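Local coordinates for protein 6-carboxyhexanoate--CoA ligase (Aquifex aeolicus, PDB 5TVA) that is a ligase of the BioW family, modelled here with adenosine monophosphate and coenzyme A bound together in one chain, at residues Phe56-Phe61 with Val235-Leu240; Val134-Phe139 with Thr167-Phe172; Cys173-Glu178 with Ser225-Cys230. All blocks are in the same frame, centred on the assembly; numbering follows the deposited sequence.

How the contacts relate
From the N terminus, the chain first lays down 56-61, whose partner 235-240 is the C-terminal end, so contact 1 closes a loop around most of the protein and the other two nest inside it. Contact 2 ties the pocket loop 134-139 to helix 158-173. That helix runs straight into 173-178, where contact 3 opens; it closes on helix 224-233, in series with contact 2. Just past that helix, the chain enters strand 236-239. Helix 158-173 links all three: F168 and F172 pack on the strand of contact 1, while K169 and N170 reach C230 and E178 of contact 3. Contacts 1 and 3 do not touch.

Contact 1: Phe56-Phe61 with Val235-Leu240; sequences FEVVKF and VVLIEL
A small parallel sheet is built here from the C-terminal strand 236-239, in the middle, and the edge strand 57-60. The ladder is regular: E57 N gives its hydrogen to V235 O at 2.8 Å, and E57 O takes that of L237 N at 2.9 Å. V59 repeats the pattern with L237 O and E239 N, the latter 2.8 Å from V59 O. F61 N closes the series on E239 O (2.7 Å). With strand 139-141 bonded along the other edge of 236-239, the sheet has three strands, and helix 158-173 packs on the face that carries V59. There V59 CG2 meets V236 CG1 obliquely at 3.9 Å, while E57 runs off to a salt bridge with K234. On the V58 and L237 face, F56 crosses L237 obliquely, with CE2 near the CD1 methyl. K60 starts with CG anti to the backbone N, then bends at chi2 (75°), which swings NZ to L240 O (2.8 Å). NZ approaches from above that carbonyl plane, 40° out of it, so the bond is poorly aimed. F61 and L240 run side by side in the same direction, L240 CD1 lying 3.4 Å from F61 CD2.

Contact 2: Val134-Phe139 with Thr167-Phe172; sequences VRTIHF and TFKNLF. With COA (coenzyme A), chain D.
A wall shared by the adenosine monophosphate and coenzyme A pockets, loop 134-139, is pinned here to helix 158-173. T136 carries OG1 anti to its own carbonyl carbon, and from there OG1 donates to N170 OD1 at 2.6 Å, in the carbonyl plane and on a lone pair. Y217 OH bonds the same OG1, and T136 N bonds AMP N1. The T136 methyl, CG2, slides past K169, 3.8 Å from CD. K169 lays CG against F139 CB (3.7 Å), and the bend at chi2 (-125°) then turns the rest of the chain so that NZ meets I137 O at 2.9 Å, nearly along the C=O axis. Toward coenzyme A, I137 CG2 rests 3.7 Å from CAP, and the F139 ring presents its CZ edge to C6P at 3.6 Å. The R135 guanidinium has the adenine C8A over one face, offset toward the rim; NH1 is 2.9 Å from O1A, while NH2 is modelled closer to the 3'-phosphate than a non-bonded contact allows. K169 NZ also bonds the carbonyls of C230 and K234. This buried ammonium is thus gripped by backbone oxygens, which would probably keep it protonated and fix the loop that touches both ligands.

Contact 3: Cys173-Glu178 with Ser225-Cys230; sequences CGVVAE and SEIIEC
C173 and C230 are joined by a disulfide, SG to SG 2.1 Å, the one covalent tie between these two segments. The two halves of the bridge are set differently. In C173 the SG is anti to the carbonyl carbon, beside the backbone N (chi1 -81°); in C230 it is anti to the backbone N, beside the carbonyl carbon (chi1 -173°). The torsion about the S-S bond is -70°, a left-handed twist, and it leaves C173 CB and C230 CB 3.5 Å apart, with their CA atoms at 5.4 Å. C173 sits at the C-terminal end of helix 158-173, which G174 terminates: its positive phi and two bonds back into the last turn make a Schellman motif. The bridge therefore staples this helix end to helix 224-233, and the chain goes on toward strand 177-181, and at its approach V176 and A177 both lie opposite F218, a classic beta bulge. One turn before C230, on the same side of its helix, I227 lies against the turn. Its CG1 is anti to the carbonyl carbon and continues extended to CD1, so this longer branch passes C173 O at 3.7 Å (from CG1) and ends 3.6 Å from G174 O (from CD1). With no side chain on G174, the ethyl branch can lie directly along the backbone. The shorter branch, CG2, is anti to the backbone N and meets V175 CG2 at 4.1 Å, the two side chains crossing at about a right angle. V175 holds that methyl anti to its carbonyl carbon. Both V175 and I227 also rest on V219 of strand 214-219, and V175 touches Y217 as well.

Contact 1: Phe56-Phe61 with Val235-Leu240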
loop_
_atom_site.group_PDB
_atom_site.type_symbol
_atom_site.label_atom_id
_atom_site.label_comp_id
_atom_site.label_asym_id
_atom_site.label_seq_id
_atom_site.Cartn_x
_atom_site.Cartn_y
_atom_site.Cartn_z
ATOM N N PHE A 56 -15.631 -1.720 13.829
ATOM C CA PHE A 56 -15.094 -1.225 12.573
ATOM C C PHE A 56 -15.555 0.206 12.380
ATOM O O PHE A 56 -16.511 0.660 13.013
ATOM C CB PHE A 56 -15.535 -2.095 11.393
ATOM C CG PHE A 56 -17.019 -2.032 11.103
ATOM C CD1 PHE A 56 -17.909 -2.868 11.769
ATOM C CD2 PHE A 56 -17.517 -1.145 10.152
ATOM C CE1 PHE A 56 -19.270 -2.822 11.496
ATOM C CE2 PHE A 56 -18.881 -1.085 9.878
ATOM C CZ PHE A 56 -19.761 -1.924 10.544
ATOM N N GLU A 57 -14.881 0.908 11.475
ATOM C CA GLU A 57 -15.252 2.278 11.180
ATOM C C GLU A 57 -15.392 2.449 9.675
ATOM O O GLU A 57 -14.633 1.865 8.898
ATOM C CB GLU A 57 -14.236 3.292 11.745
ATOM C CG GLU A 57 -14.839 4.698 11.871
ATOM C CD GLU A 57 -13.885 5.737 12.430
ATOM O OE1 GLU A 57 -14.094 6.938 12.140
ATOM O OE2 GLU A 57 -12.932 5.361 13.142
ATOM N N VAL A 58 -16.385 3.243 9.285
ATOM C CA VAL A 58 -16.634 3.618 7.899
ATOM C C VAL A 58 -16.082 5.014 7.688
ATOM O O VAL A 58 -16.327 5.907 8.502
ATOM C CB VAL A 58 -18.136 3.561 7.576
ATOM C CG1 VAL A 58 -18.406 4.016 6.137
ATOM C CG2 VAL A 58 -18.638 2.150 7.796
ATOM N N VAL A 59 -15.326 5.203 6.613
ATOM C CA VAL A 59 -14.668 6.469 6.317
ATOM C C VAL A 59 -14.924 6.824 4.855
ATOM O O VAL A 59 -14.983 5.940 3.990
ATOM C CB VAL A 59 -13.157 6.387 6.613
ATOM C CG1 VAL A 59 -12.490 7.722 6.382
ATOM C CG2 VAL A 59 -12.926 5.939 8.057
ATOM N N LYS A 60 -15.065 8.122 4.578
ATOM C CA LYS A 60 -15.356 8.632 3.241
ATOM C C LYS A 60 -14.063 8.924 2.485
ATOM O O LYS A 60 -13.268 9.769 2.907
ATOM C CB LYS A 60 -16.208 9.893 3.338
ATOM C CG LYS A 60 -16.650 10.468 1.989
ATOM C CD LYS A 60 -17.757 9.636 1.364
ATOM C CE LYS A 60 -18.175 10.197 -0.005
ATOM N NZ LYS A 60 -19.196 9.334 -0.683
ATOM N N PHE A 61 -13.855 8.234 1.361
ATOM C CA PHE A 61 -12.709 8.533 0.509
ATOM C C PHE A 61 -12.792 9.977 0.011
ATOM O O PHE A 61 -13.870 10.474 -0.315
ATOM C CB PHE A 61 -12.649 7.559 -0.674
ATOM C CG PHE A 61 -11.475 7.784 -1.592
ATOM C CD1 PHE A 61 -10.232 7.238 -1.296
ATOM C CD2 PHE A 61 -11.616 8.548 -2.755
ATOM C CE1 PHE A 61 -9.142 7.441 -2.130
ATOM C CE2 PHE A 61 -10.537 8.762 -3.601
ATOM C CZ PHE A 61 -9.288 8.209 -3.287
ATOM N N VAL A 235 -10.312 -1.873 11.951
ATOM C CA VAL A 235 -11.056 -2.359 10.795
ATOM C C VAL A 235 -11.770 -1.173 10.166
ATOM O O VAL A 235 -12.614 -0.532 10.811
ATOM C CB VAL A 235 -12.043 -3.475 11.180
ATOM C CG1 VAL A 235 -12.865 -3.902 9.966
ATOM C CG2 VAL A 235 -11.299 -4.675 11.734
ATOM N N VAL A 236 -11.415 -0.866 8.919
ATOM C CA VAL A 236 -11.888 0.326 8.222
ATOM C C VAL A 236 -12.498 -0.070 6.885
ATOM O O VAL A 236 -11.831 -0.699 6.058
ATOM C CB VAL A 236 -10.752 1.334 8.000
ATOM C CG1 VAL A 236 -11.254 2.501 7.179
ATOM C CG2 VAL A 236 -10.217 1.799 9.328
ATOM N N LEU A 237 -13.757 0.303 6.674
ATOM C CA LEU A 237 -14.392 0.267 5.365
ATOM C C LEU A 237 -14.324 1.658 4.757
ATOM O O LEU A 237 -14.626 2.645 5.429
ATOM C CB LEU A 237 -15.852 -0.175 5.453
ATOM C CG LEU A 237 -16.136 -1.539 6.068
ATOM C CD1 LEU A 237 -17.610 -1.790 6.018
ATOM C CD2 LEU A 237 -15.385 -2.630 5.329
ATOM N N ILE A 238 -13.947 1.730 3.484
ATOM C CA ILE A 238 -13.766 2.992 2.777
ATOM C C ILE A 238 -14.895 3.154 1.776
ATOM O O ILE A 238 -15.156 2.249 0.975
ATOM C CB ILE A 238 -12.406 3.046 2.075
ATOM C CG1 ILE A 238 -11.308 2.861 3.122
ATOM C CG2 ILE A 238 -12.281 4.345 1.310
ATOM C CD1 ILE A 238 -10.029 2.302 2.559
ATOM N N GLU A 239 -15.572 4.298 1.847
ATOM C CA GLU A 239 -16.760 4.621 1.072
ATOM C C GLU A 239 -16.379 5.666 0.038
ATOM O O GLU A 239 -15.837 6.720 0.391
ATOM C CB GLU A 239 -17.854 5.175 1.986
ATOM C CG GLU A 239 -19.273 5.040 1.494
ATOM C CD GLU A 239 -20.266 5.239 2.645
ATOM O OE1 GLU A 239 -19.862 5.826 3.671
ATOM O OE2 GLU A 239 -21.445 4.814 2.532
ATOM N N LEU A 240 -16.647 5.370 -1.230
ATOM C CA LEU A 240 -16.263 6.280 -2.299
ATOM C C LEU A 240 -17.233 7.456 -2.370
ATOM O O LEU A 240 -18.447 7.258 -2.424
ATOM C CB LEU A 240 -16.207 5.555 -3.648
ATOM C CG LEU A 240 -15.495 6.388 -4.715
ATOM C CD1 LEU A 240 -14.140 6.818 -4.212
ATOM C CD2 LEU A 240 -15.374 5.674 -6.041
#

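Contact 2: Val134-Phe139 with Thr167-Phe172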
loop_
_atom_site.group_PDB
_atom_site.type_symbol
_atom_site.label_atom_id
_atom_site.label_comp_id
_atom_site.label_asym_id
_atom_site.label_seq_id
_atom_site.Cartn_x
_atom_site.Cartn_y
_atom_site.Cartn_z
ATOM N N VAL A 134 6.147 -3.330 8.454
ATOM C CA VAL A 134 4.783 -3.356 8.968
ATOM C C VAL A 134 3.828 -3.474 7.780
ATOM O O VAL A 134 4.066 -2.893 6.717
ATOM C CB VAL A 134 4.515 -2.101 9.825
ATOM C CG1 VAL A 134 3.107 -2.091 10.357
ATOM C CG2 VAL A 134 5.495 -2.085 10.978
ATOM N N ARG A 135 2.763 -4.244 7.956
ATOM C CA ARG A 135 1.786 -4.505 6.913
ATOM C C ARG A 135 0.486 -3.816 7.272
ATOM O O ARG A 135 -0.047 -4.037 8.363
ATOM C CB ARG A 135 1.529 -6.004 6.745
ATOM C CG ARG A 135 2.321 -6.711 5.669
ATOM C CD ARG A 135 2.023 -8.214 5.739
ATOM N NE ARG A 135 3.231 -8.974 6.024
ATOM C CZ ARG A 135 3.440 -9.746 7.087
ATOM N NH1 ARG A 135 2.510 -9.925 8.020
ATOM N NH2 ARG A 135 4.607 -10.355 7.203
ATOM N N THR A 136 -0.023 -2.990 6.353
ATOM C CA THR A 136 -1.378 -2.467 6.488
ATOM C C THR A 136 -2.369 -3.565 6.134
ATOM O O THR A 136 -2.244 -4.190 5.075
ATOM C CB THR A 136 -1.580 -1.269 5.555
ATOM O OG1 THR A 136 -0.617 -0.249 5.836
ATOM C CG2 THR A 136 -2.987 -0.712 5.677
ATOM N N ILE A 137 -3.345 -3.818 7.018
ATOM C CA ILE A 137 -4.355 -4.863 6.820
ATOM C C ILE A 137 -5.687 -4.349 7.343
ATOM O O ILE A 137 -5.795 -3.215 7.819
ATOM C CB ILE A 137 -3.993 -6.213 7.490
ATOM C CG1 ILE A 137 -3.868 -6.102 9.014
ATOM C CG2 ILE A 137 -2.690 -6.836 6.887
ATOM C CD1 ILE A 137 -3.969 -7.476 9.693
ATOM N N HIS A 138 -6.719 -5.190 7.225
ATOM C CA HIS A 138 -8.037 -4.915 7.812
ATOM C C HIS A 138 -8.641 -3.635 7.245
ATOM O O HIS A 138 -9.149 -2.775 7.975
ATOM C CB HIS A 138 -7.970 -4.844 9.341
ATOM C CG HIS A 138 -7.822 -6.174 10.005
ATOM N ND1 HIS A 138 -8.121 -7.363 9.376
ATOM C CD2 HIS A 138 -7.434 -6.502 11.259
ATOM C CE1 HIS A 138 -7.910 -8.367 10.208
ATOM N NE2 HIS A 138 -7.496 -7.870 11.361
ATOM N N PHE A 139 -8.572 -3.516 5.925
ATOM C CA PHE A 139 -9.178 -2.419 5.187
ATOM C C PHE A 139 -9.850 -3.005 3.954
ATOM O O PHE A 139 -9.400 -4.023 3.424
ATOM C CB PHE A 139 -8.128 -1.362 4.777
ATOM C CG PHE A 139 -7.161 -1.858 3.769
ATOM C CD1 PHE A 139 -7.447 -1.755 2.383
ATOM C CD2 PHE A 139 -5.984 -2.462 4.166
ATOM C CE1 PHE A 139 -6.568 -2.262 1.426
ATOM C CE2 PHE A 139 -5.094 -2.942 3.230
ATOM C CZ PHE A 139 -5.397 -2.853 1.832
ATOM N N THR A 167 -3.578 3.054 0.657
ATOM C CA THR A 167 -3.087 4.368 1.083
ATOM C C THR A 167 -4.101 5.096 1.912
ATOM O O THR A 167 -3.739 5.882 2.794
ATOM C CB THR A 167 -2.781 5.326 -0.063
ATOM O OG1 THR A 167 -3.560 5.025 -1.241
ATOM C CG2 THR A 167 -1.372 5.427 -0.300
ATOM N N PHE A 168 -5.370 4.982 1.540
ATOM C CA PHE A 168 -6.305 5.819 2.250
ATOM C C PHE A 168 -6.376 5.394 3.702
ATOM O O PHE A 168 -6.465 6.255 4.588
ATOM C CB PHE A 168 -7.678 5.813 1.598
ATOM C CG PHE A 168 -8.581 6.829 2.194
ATOM C CD1 PHE A 168 -8.374 8.176 1.935
ATOM C CD2 PHE A 168 -9.582 6.459 3.082
ATOM C CE1 PHE A 168 -9.180 9.144 2.518
ATOM C CE2 PHE A 168 -10.386 7.417 3.667
ATOM C CZ PHE A 168 -10.189 8.762 3.384
ATOM N N LYS A 169 -6.279 4.079 3.963
ATOM C CA LYS A 169 -6.201 3.614 5.341
ATOM C C LYS A 169 -4.951 4.146 6.027
ATOM O O LYS A 169 -5.026 4.617 7.164
ATOM C CB LYS A 169 -6.236 2.086 5.414
ATOM C CG LYS A 169 -6.927 1.577 6.702
ATOM C CD LYS A 169 -6.059 0.622 7.515
ATOM C CE LYS A 169 -6.834 0.102 8.713
ATOM N NZ LYS A 169 -6.078 -0.922 9.490
ATOM N N ASN A 170 -3.796 4.072 5.352
ATOM C CA ASN A 170 -2.559 4.599 5.921
ATOM C C ASN A 170 -2.739 6.048 6.358
ATOM O O ASN A 170 -2.485 6.396 7.515
ATOM C CB ASN A 170 -1.410 4.483 4.916
ATOM C CG ASN A 170 -1.023 3.043 4.638
ATOM O OD1 ASN A 170 -1.414 2.138 5.368
ATOM N ND2 ASN A 170 -0.254 2.824 3.571
ATOM N N LEU A 171 -3.230 6.895 5.451
ATOM C CA LEU A 171 -3.447 8.302 5.781
ATOM C C LEU A 171 -4.490 8.470 6.880
ATOM O O LEU A 171 -4.351 9.345 7.739
ATOM C CB LEU A 171 -3.860 9.088 4.537
ATOM C CG LEU A 171 -2.859 9.031 3.380
ATOM C CD1 LEU A 171 -3.379 9.832 2.174
ATOM C CD2 LEU A 171 -1.483 9.518 3.842
ATOM N N PHE A 172 -5.541 7.647 6.873
ATOM C CA PHE A 172 -6.518 7.732 7.949
ATOM C C PHE A 172 -5.899 7.345 9.292
ATOM O O PHE A 172 -6.261 7.913 10.332
ATOM C CB PHE A 172 -7.724 6.851 7.631
ATOM C CG PHE A 172 -8.669 6.686 8.779
ATOM C CD1 PHE A 172 -9.637 7.647 9.037
ATOM C CD2 PHE A 172 -8.590 5.565 9.616
ATOM C CE1 PHE A 172 -10.513 7.494 10.120
ATOM C CE2 PHE A 172 -9.460 5.411 10.707
ATOM C CZ PHE A 172 -10.426 6.370 10.953
HETATM N N1A COA D . 4.078 -10.074 1.418
HETATM C C2A COA D . 4.956 -11.023 1.774
HETATM N N3A COA D . 4.663 -11.929 2.698
HETATM C C4A COA D . 3.473 -11.900 3.330
HETATM C C5A COA D . 2.531 -10.926 2.990
HETATM C C6A COA D . 2.890 -9.994 1.983
HETATM N N6A COA D . 1.900 -8.909 1.595
HETATM N N7A COA D . 1.437 -11.116 3.731
HETATM C C8A COA D . 1.657 -12.155 4.514
HETATM N N9A COA D . 2.867 -12.658 4.259
HETATM C C1B COA D . 3.380 -13.789 5.086
HETATM C C2B COA D . 4.517 -14.351 5.087
HETATM O O2B COA D . 5.658 -13.439 4.998
HETATM C C3B COA D . 4.345 -14.749 6.706
HETATM O O3B COA D . 4.444 -13.497 7.436
HETATM P P3B COA D . 5.678 -12.944 8.433
HETATM O O7A COA D . 5.009 -12.331 9.624
HETATM O O8A COA D . 6.622 -14.025 8.865
HETATM O O9A COA D . 6.483 -11.868 7.752
HETATM C C4B COA D . 3.156 -15.275 6.795
HETATM O O4B COA D . 2.436 -14.959 5.443
HETATM C C5B COA D . 2.248 -14.737 8.002
HETATM O O5B COA D . 1.689 -13.507 7.689
HETATM P P1A COA D . 0.175 -12.989 8.185
HETATM O O1A COA D . 0.325 -11.657 8.931
HETATM O O2A COA D . -0.546 -14.001 9.043
HETATM O O3A COA D . -0.700 -12.676 6.826
HETATM P P2A COA D . -2.377 -12.672 6.666
HETATM O O4A COA D . -2.792 -14.138 6.486
HETATM O O5A COA D . -3.060 -12.163 7.945
HETATM O O6A COA D . -2.751 -11.746 5.303
HETATM C CBP COA D . -2.516 -9.847 3.568
HETATM C CCP COA D . -2.114 -10.463 5.002
HETATM C CDP COA D . -1.836 -10.669 2.441
HETATM C CEP COA D . -4.025 -10.069 3.327
HETATM C CAP COA D . -2.111 -8.274 3.478
HETATM O OAP COA D . -0.908 -8.061 2.839
HETATM C C9P COA D . -3.125 -7.354 2.741
HETATM O O9P COA D . -4.005 -6.771 3.339
HETATM N N8P COA D . -3.033 -7.155 1.297
HETATM C C7P COA D . -4.013 -6.295 0.558
HETATM C C6P COA D . -3.360 -5.090 -0.102
HETATM C C5P COA D . -2.290 -5.430 -1.200
HETATM O O5P COA D . -1.444 -6.218 -1.012
HETATM N N4P COA D . -2.364 -4.703 -2.493
HETATM C C3P COA D . -1.360 -5.029 -3.587
HETATM C C2P COA D . -1.409 -3.910 -4.635
HETATM S S1P COA D . -1.172 -2.372 -3.694
#

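Contact 3: Cys173-Glu178 with Ser225-Cys230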
loop_
_atom_site.group_PDB
_atom_site.type_symbol
_atom_site.label_atom_id
_atom_site.label_comp_id
_atom_site.label_asym_id
_atom_site.label_seq_id
_atom_site.Cartn_x
_atom_site.Cartn_y
_atom_site.Cartn_z
ATOM N N CYS A 173 -4.964 6.394 9.283
ATOM C CA CYS A 173 -4.316 5.912 10.488
ATOM C C CYS A 173 -3.234 6.850 11.011
ATOM O O CYS A 173 -2.718 6.618 12.112
ATOM C CB CYS A 173 -3.727 4.529 10.219
ATOM S SG CYS A 173 -4.956 3.238 10.330
ATOM N N GLY A 174 -2.885 7.904 10.268
ATOM C CA GLY A 174 -1.921 8.877 10.741
ATOM C C GLY A 174 -0.593 8.870 10.029
ATOM O O GLY A 174 0.304 9.620 10.425
ATOM N N VAL A 175 -0.400 8.038 9.015
ATOM C CA VAL A 175 0.775 8.221 8.182
ATOM C C VAL A 175 0.636 9.558 7.477
ATOM O O VAL A 175 -0.435 9.889 6.962
ATOM C CB VAL A 175 0.926 7.047 7.211
ATOM C CG1 VAL A 175 1.991 7.357 6.133
ATOM C CG2 VAL A 175 1.277 5.784 8.009
ATOM N N VAL A 176 1.694 10.369 7.529
ATOM C CA VAL A 176 1.642 11.697 6.929
ATOM C C VAL A 176 1.679 11.591 5.412
ATOM O O VAL A 176 0.896 12.244 4.705
ATOM C CB VAL A 176 2.796 12.574 7.458
ATOM C CG1 VAL A 176 2.783 13.936 6.768
ATOM C CG2 VAL A 176 2.716 12.736 9.008
ATOM N N ALA A 177 2.586 10.768 4.890
ATOM C CA ALA A 177 2.783 10.644 3.448
ATOM C C ALA A 177 3.356 9.268 3.158
ATOM O O ALA A 177 3.959 8.637 4.030
ATOM C CB ALA A 177 3.729 11.728 2.901
ATOM N N GLU A 178 3.188 8.814 1.913
ATOM C CA GLU A 178 3.645 7.493 1.514
ATOM C C GLU A 178 4.384 7.561 0.182
ATOM O O GLU A 178 3.980 8.304 -0.722
ATOM C CB GLU A 178 2.461 6.531 1.409
ATOM C CG GLU A 178 2.862 5.108 0.965
ATOM C CD GLU A 178 1.680 4.162 0.864
ATOM O OE1 GLU A 178 0.605 4.498 1.385
ATOM O OE2 GLU A 178 1.824 3.072 0.281
ATOM N N SER A 225 3.297 4.321 18.103
ATOM C CA SER A 225 2.568 3.189 18.671
ATOM C C SER A 225 1.114 3.180 18.235
ATOM O O SER A 225 0.567 2.122 17.919
ATOM C CB SER A 225 2.660 3.208 20.197
ATOM O OG SER A 225 3.993 2.918 20.583
ATOM N N GLU A 226 0.459 4.337 18.266
ATOM C CA GLU A 226 -0.924 4.387 17.841
ATOM C C GLU A 226 -1.035 4.105 16.340
ATOM O O GLU A 226 -1.997 3.477 15.894
ATOM C CB GLU A 226 -1.534 5.743 18.203
ATOM C CG GLU A 226 -1.377 6.199 19.714
ATOM C CD GLU A 226 0.060 6.579 20.160
ATOM O OE1 GLU A 226 0.459 6.176 21.269
ATOM O OE2 GLU A 226 0.787 7.294 19.443
ATOM N N ILE A 227 -0.040 4.532 15.559
ATOM C CA ILE A 227 -0.084 4.332 14.112
ATOM C C ILE A 227 -0.016 2.856 13.780
ATOM O O ILE A 227 -0.832 2.349 12.996
ATOM C CB ILE A 227 1.036 5.122 13.409
ATOM C CG1 ILE A 227 0.725 6.631 13.475
ATOM C CG2 ILE A 227 1.171 4.666 11.952
ATOM C CD1 ILE A 227 1.835 7.495 12.943
ATOM N N ILE A 228 0.938 2.139 14.394
ATOM C CA ILE A 228 1.083 0.705 14.150
ATOM C C ILE A 228 -0.180 -0.040 14.555
ATOM O O ILE A 228 -0.676 -0.902 13.818
ATOM C CB ILE A 228 2.310 0.142 14.887
ATOM C CG1 ILE A 228 3.582 0.854 14.443
ATOM C CG2 ILE A 228 2.441 -1.370 14.641
ATOM C CD1 ILE A 228 4.836 0.212 14.993
ATOM N N GLU A 229 -0.722 0.272 15.734
ATOM C CA GLU A 229 -1.980 -0.347 16.124
ATOM C C GLU A 229 -3.057 -0.113 15.069
ATOM O O GLU A 229 -3.837 -1.018 14.759
ATOM C CB GLU A 229 -2.435 0.190 17.475
ATOM C CG GLU A 229 -3.740 -0.386 17.927
ATOM C CD GLU A 229 -4.161 0.134 19.301
ATOM O OE1 GLU A 229 -4.357 1.356 19.444
ATOM O OE2 GLU A 229 -4.277 -0.682 20.248
ATOM N N CYS A 230 -3.145 1.109 14.543
ATOM C CA CYS A 230 -4.193 1.429 13.579
ATOM C C CYS A 230 -3.978 0.674 12.276
ATOM O O CYS A 230 -4.910 0.060 11.743
ATOM C CB CYS A 230 -4.239 2.936 13.322
ATOM S SG CYS A 230 -5.620 3.472 12.310
#